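Local coordinates for bifunctional autolysin (Staphylococcus aureus subsp. aureus Mu50, PDB 6FXO), which probably cleaves peptidoglycan glycan strands as a family 73 N-acetylglucosaminidase of a bifunctional autolysin that also carries an amidase activity, at residues A59-Q71 against Y187-R199. Numbering follows the deposited sequence.
Sequences ALKYQFLRLDQPQ and YVKAGQNTLYKMR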
# COMPACT_ATOMS: atom_id res chain seq x y z
N ALA A 59 11.53 -9.93 3.33
CA ALA A 59 10.34 -9.20 3.65
C ALA A 59 10.55 -7.77 3.11
O ALA A 59 9.65 -7.24 2.44
CB ALA A 59 10.04 -9.14 5.17
N LEU A 60 11.75 -7.21 3.38
CA LEU A 60 12.07 -5.85 2.91
C LEU A 60 11.98 -5.62 1.36
O LEU A 60 11.58 -4.54 0.98
CB LEU A 60 13.42 -5.28 3.44
CG LEU A 60 13.80 -5.35 4.97
CD1 LEU A 60 15.04 -4.50 5.20
CD2 LEU A 60 12.77 -4.81 5.90
N LYS A 61 12.28 -6.63 0.50
CA LYS A 61 12.17 -6.34 -0.93
C LYS A 61 10.73 -6.00 -1.36
O LYS A 61 10.56 -5.49 -2.43
CB LYS A 61 12.74 -7.45 -1.85
CG LYS A 61 12.19 -8.89 -1.65
CD LYS A 61 13.00 -9.93 -2.50
CE LYS A 61 12.47 -11.36 -2.45
NZ LYS A 61 13.29 -12.36 -3.24
N TYR A 62 9.69 -6.24 -0.50
CA TYR A 62 8.36 -5.92 -0.96
C TYR A 62 8.09 -4.46 -1.20
O TYR A 62 7.06 -4.16 -1.79
CB TYR A 62 7.23 -6.78 -0.26
CG TYR A 62 7.13 -8.21 -0.79
CD1 TYR A 62 8.09 -9.16 -0.46
CD2 TYR A 62 6.13 -8.59 -1.68
CE1 TYR A 62 8.07 -10.44 -1.00
CE2 TYR A 62 6.08 -9.91 -2.23
CZ TYR A 62 7.04 -10.80 -1.88
OH TYR A 62 6.93 -12.10 -2.32
N GLN A 63 9.02 -3.53 -0.73
CA GLN A 63 8.83 -2.10 -0.93
C GLN A 63 9.06 -1.79 -2.40
O GLN A 63 8.71 -0.72 -2.86
CB GLN A 63 9.71 -1.22 -0.02
CG GLN A 63 11.23 -1.31 -0.17
CD GLN A 63 11.77 -0.77 1.14
OE1 GLN A 63 11.83 0.51 1.36
NE2 GLN A 63 12.15 -1.76 2.07
N PHE A 64 9.73 -2.69 -3.08
CA PHE A 64 10.02 -2.56 -4.52
C PHE A 64 8.98 -3.30 -5.39
O PHE A 64 9.08 -3.30 -6.61
CB PHE A 64 11.42 -2.93 -4.89
CG PHE A 64 12.49 -2.40 -3.98
CD1 PHE A 64 12.74 -1.01 -3.87
CD2 PHE A 64 13.23 -3.26 -3.19
CE1 PHE A 64 13.67 -0.56 -3.01
CE2 PHE A 64 14.18 -2.77 -2.32
CZ PHE A 64 14.40 -1.43 -2.23
N LEU A 65 8.01 -3.99 -4.75
CA LEU A 65 7.01 -4.70 -5.54
C LEU A 65 6.14 -3.62 -6.30
O LEU A 65 5.74 -2.64 -5.69
CB LEU A 65 6.06 -5.55 -4.64
CG LEU A 65 4.86 -6.25 -5.28
CD1 LEU A 65 5.32 -7.64 -5.97
CD2 LEU A 65 3.66 -6.41 -4.31
N ARG A 66 5.83 -3.81 -7.58
CA ARG A 66 5.00 -2.83 -8.26
C ARG A 66 3.50 -3.04 -8.01
O ARG A 66 2.91 -4.05 -8.34
CB ARG A 66 5.27 -2.82 -9.80
CG ARG A 66 6.66 -2.34 -10.26
CD ARG A 66 6.84 -0.80 -10.43
NE ARG A 66 6.03 -0.31 -11.54
CZ ARG A 66 6.46 0.01 -12.76
NH1 ARG A 66 7.75 -0.11 -13.06
NH2 ARG A 66 5.61 0.38 -13.70
N LEU A 67 2.92 -2.06 -7.33
CA LEU A 67 1.55 -1.93 -6.90
C LEU A 67 0.58 -1.59 -8.03
O LEU A 67 -0.63 -1.69 -7.87
CB LEU A 67 1.59 -0.81 -5.79
CG LEU A 67 2.52 -1.13 -4.54
CD1 LEU A 67 2.45 -0.07 -3.49
CD2 LEU A 67 1.97 -2.48 -3.85
N ASP A 68 1.11 -1.11 -9.15
CA ASP A 68 0.32 -0.75 -10.31
C ASP A 68 0.16 -2.00 -11.18
O ASP A 68 -0.51 -1.97 -12.21
CB ASP A 68 0.97 0.43 -11.06
CG ASP A 68 2.40 0.17 -11.49
OD1 ASP A 68 3.17 -0.35 -10.67
OD2 ASP A 68 2.76 0.57 -12.61
N GLN A 69 0.76 -3.11 -10.76
CA GLN A 69 0.64 -4.31 -11.57
C GLN A 69 -0.07 -5.48 -11.00
O GLN A 69 0.43 -6.16 -10.12
CB GLN A 69 1.99 -4.80 -12.11
CG GLN A 69 1.87 -5.14 -13.61
CD GLN A 69 3.12 -4.88 -14.44
OE1 GLN A 69 3.57 -3.74 -14.57
NE2 GLN A 69 3.63 -5.91 -15.15
N PRO A 70 -1.26 -5.73 -11.48
CA PRO A 70 -1.98 -6.88 -10.98
C PRO A 70 -1.23 -8.15 -11.33
O PRO A 70 -0.52 -8.21 -12.32
CB PRO A 70 -3.31 -6.82 -11.72
CG PRO A 70 -3.45 -5.43 -12.12
CD PRO A 70 -2.07 -4.99 -12.47
N GLN A 71 -1.38 -9.10 -10.47
CA GLN A 71 -0.80 -10.40 -10.57
C GLN A 71 -2.05 -11.19 -10.72
O GLN A 71 -3.09 -10.82 -10.20
CB GLN A 71 -0.13 -10.78 -9.25
CG GLN A 71 1.02 -11.74 -9.44
CD GLN A 71 1.69 -12.03 -8.12
OE1 GLN A 71 2.39 -11.20 -7.56
NE2 GLN A 71 1.50 -13.19 -7.58
N TYR A 187 -1.36 8.08 -5.54
CA TYR A 187 0.03 7.76 -5.36
C TYR A 187 0.57 6.82 -6.40
O TYR A 187 1.51 7.15 -7.11
CB TYR A 187 0.28 7.27 -3.91
CG TYR A 187 0.56 8.41 -2.96
CD1 TYR A 187 -0.47 9.02 -2.23
CD2 TYR A 187 1.84 8.90 -2.78
CE1 TYR A 187 -0.21 10.08 -1.37
CE2 TYR A 187 2.11 9.96 -1.93
CZ TYR A 187 1.08 10.55 -1.22
OH TYR A 187 1.36 11.59 -0.37
N VAL A 188 -0.06 5.66 -6.51
CA VAL A 188 0.34 4.64 -7.46
C VAL A 188 0.22 5.11 -8.92
O VAL A 188 1.03 4.70 -9.74
CB VAL A 188 -0.54 3.39 -7.12
CG1 VAL A 188 -0.17 2.18 -7.97
CG2 VAL A 188 -0.43 3.06 -5.64
N LYS A 189 -0.78 5.96 -9.23
CA LYS A 189 -0.97 6.48 -10.57
C LYS A 189 -0.27 7.75 -11.01
O LYS A 189 -0.31 8.12 -12.18
CB LYS A 189 -2.48 6.41 -10.98
CG LYS A 189 -3.17 5.01 -10.80
CD LYS A 189 -2.39 3.76 -11.28
CE LYS A 189 -2.91 3.13 -12.57
NZ LYS A 189 -2.30 1.78 -12.90
N ALA A 190 0.42 8.39 -10.06
CA ALA A 190 1.16 9.63 -10.27
C ALA A 190 2.63 9.26 -10.33
O ALA A 190 3.53 10.07 -10.20
CB ALA A 190 0.93 10.58 -9.11
N GLY A 191 2.83 7.98 -10.53
CA GLY A 191 4.18 7.41 -10.62
C GLY A 191 4.84 6.82 -9.38
O GLY A 191 5.92 6.20 -9.48
N GLN A 192 4.26 7.00 -8.19
CA GLN A 192 4.97 6.38 -7.09
C GLN A 192 4.37 5.00 -6.92
O GLN A 192 3.51 4.81 -6.06
CB GLN A 192 4.85 7.29 -5.88
CG GLN A 192 5.84 8.43 -6.04
CD GLN A 192 5.61 9.59 -5.12
OE1 GLN A 192 4.82 10.49 -5.43
NE2 GLN A 192 6.32 9.60 -3.98
N ASN A 193 4.82 4.05 -7.77
CA ASN A 193 4.31 2.68 -7.74
C ASN A 193 4.89 1.61 -6.84
O ASN A 193 4.56 0.45 -7.04
CB ASN A 193 4.13 2.10 -9.14
CG ASN A 193 5.17 2.40 -10.16
OD1 ASN A 193 6.37 2.20 -9.94
ND2 ASN A 193 4.80 2.74 -11.39
N THR A 194 5.77 1.95 -5.92
CA THR A 194 6.31 0.94 -5.03
C THR A 194 6.39 1.66 -3.75
O THR A 194 6.52 2.88 -3.78
CB THR A 194 7.73 0.56 -5.38
OG1 THR A 194 8.48 1.78 -5.54
CG2 THR A 194 7.82 -0.31 -6.58
N LEU A 195 6.36 0.94 -2.65
CA LEU A 195 6.44 1.66 -1.37
C LEU A 195 7.76 2.53 -1.23
O LEU A 195 7.76 3.46 -0.49
CB LEU A 195 6.30 0.72 -0.12
CG LEU A 195 5.14 -0.34 -0.12
CD1 LEU A 195 5.42 -1.45 0.80
CD2 LEU A 195 3.79 0.27 0.16
N TYR A 196 8.81 2.21 -1.92
CA TYR A 196 10.00 2.96 -1.81
C TYR A 196 9.78 4.34 -2.54
O TYR A 196 10.13 5.38 -1.99
CB TYR A 196 11.17 2.22 -2.46
CG TYR A 196 12.53 2.80 -2.17
CD1 TYR A 196 13.06 3.83 -2.96
CD2 TYR A 196 13.30 2.33 -1.12
CE1 TYR A 196 14.32 4.38 -2.69
CE2 TYR A 196 14.56 2.86 -0.85
CZ TYR A 196 15.06 3.88 -1.64
OH TYR A 196 16.30 4.36 -1.35
N LYS A 197 9.19 4.33 -3.75
CA LYS A 197 8.97 5.55 -4.47
C LYS A 197 8.00 6.41 -3.66
O LYS A 197 8.14 7.64 -3.67
CB LYS A 197 8.43 5.29 -5.89
CG LYS A 197 9.50 4.74 -6.90
CD LYS A 197 8.78 4.10 -8.14
CE LYS A 197 9.58 3.75 -9.41
NZ LYS A 197 8.81 2.94 -10.45
N MET A 198 7.06 5.76 -2.94
CA MET A 198 6.12 6.57 -2.15
C MET A 198 6.77 7.29 -0.98
O MET A 198 6.30 8.35 -0.61
CB MET A 198 4.88 5.80 -1.66
CG MET A 198 4.19 5.04 -2.71
SD MET A 198 2.87 4.05 -2.01
CE MET A 198 2.19 3.37 -3.47
N ARG A 199 7.84 6.70 -0.46
CA ARG A 199 8.56 7.26 0.65
C ARG A 199 9.66 8.24 0.29
O ARG A 199 9.63 9.35 0.83
CB ARG A 199 9.18 6.17 1.58
CG ARG A 199 10.01 6.73 2.81
CD ARG A 199 9.13 7.65 3.75
NE ARG A 199 9.90 8.26 4.82
CZ ARG A 199 10.82 9.19 4.67
NH1 ARG A 199 11.10 9.67 3.45
NH2 ARG A 199 11.48 9.65 5.73
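Leu-67 pairs with Asn-193, and Gln-63 with Tyr-196, through two backbone bonds that join the loop after helix 51-56 to the start of helix 195-200 and the residue preceding its N-cap, in the lysozyme-like fold of family 73 glycosidases. Leu-67 N donates to Asn-193 O (3.0 Å, 164° at the hydrogen), and Gln-63 O takes Tyr-196 N from the first turn of the helix at 3.1 Å. Between them, the methyl of Thr-194 sits against the carbonyl oxygens of Phe-64 and Leu-65, while Thr-194, the N-cap residue, accepts Lys-197 N with OG1.

Leu-67 CD1 meets Met-198 CE at 3.4 Å and also packs on Leu-195 CD2; Tyr-108 of helix 106-116 adjoins this apolar cluster. At the other end, the Phe-64 and Tyr-196 rings lie alongside each other, planes 39° apart, with Gln-63 CG over the centre of one Phe-64 face and Gln-63 OE1 at the Tyr-196 edge. Tyr-196 OH reaches Met-49 O and Tyr-243 OH.

Bends at chi2 and chi3 fold Arg-66 back so that its guanidinium lies nearly parallel to the Asn-193 amide, with OD1 over one face. A side-on salt bridge, NE to Asp-68 OD1 and NH2 to OD2, both in the guanidinium plane, fixes its rotation. Asp-239 forms salt bridges with both Arg-66 NH1 and Lys-197 NZ, so the two cations share one carboxylate. The same Lys-197 NZ donates to Asn-193 OD1 at 2.6 Å.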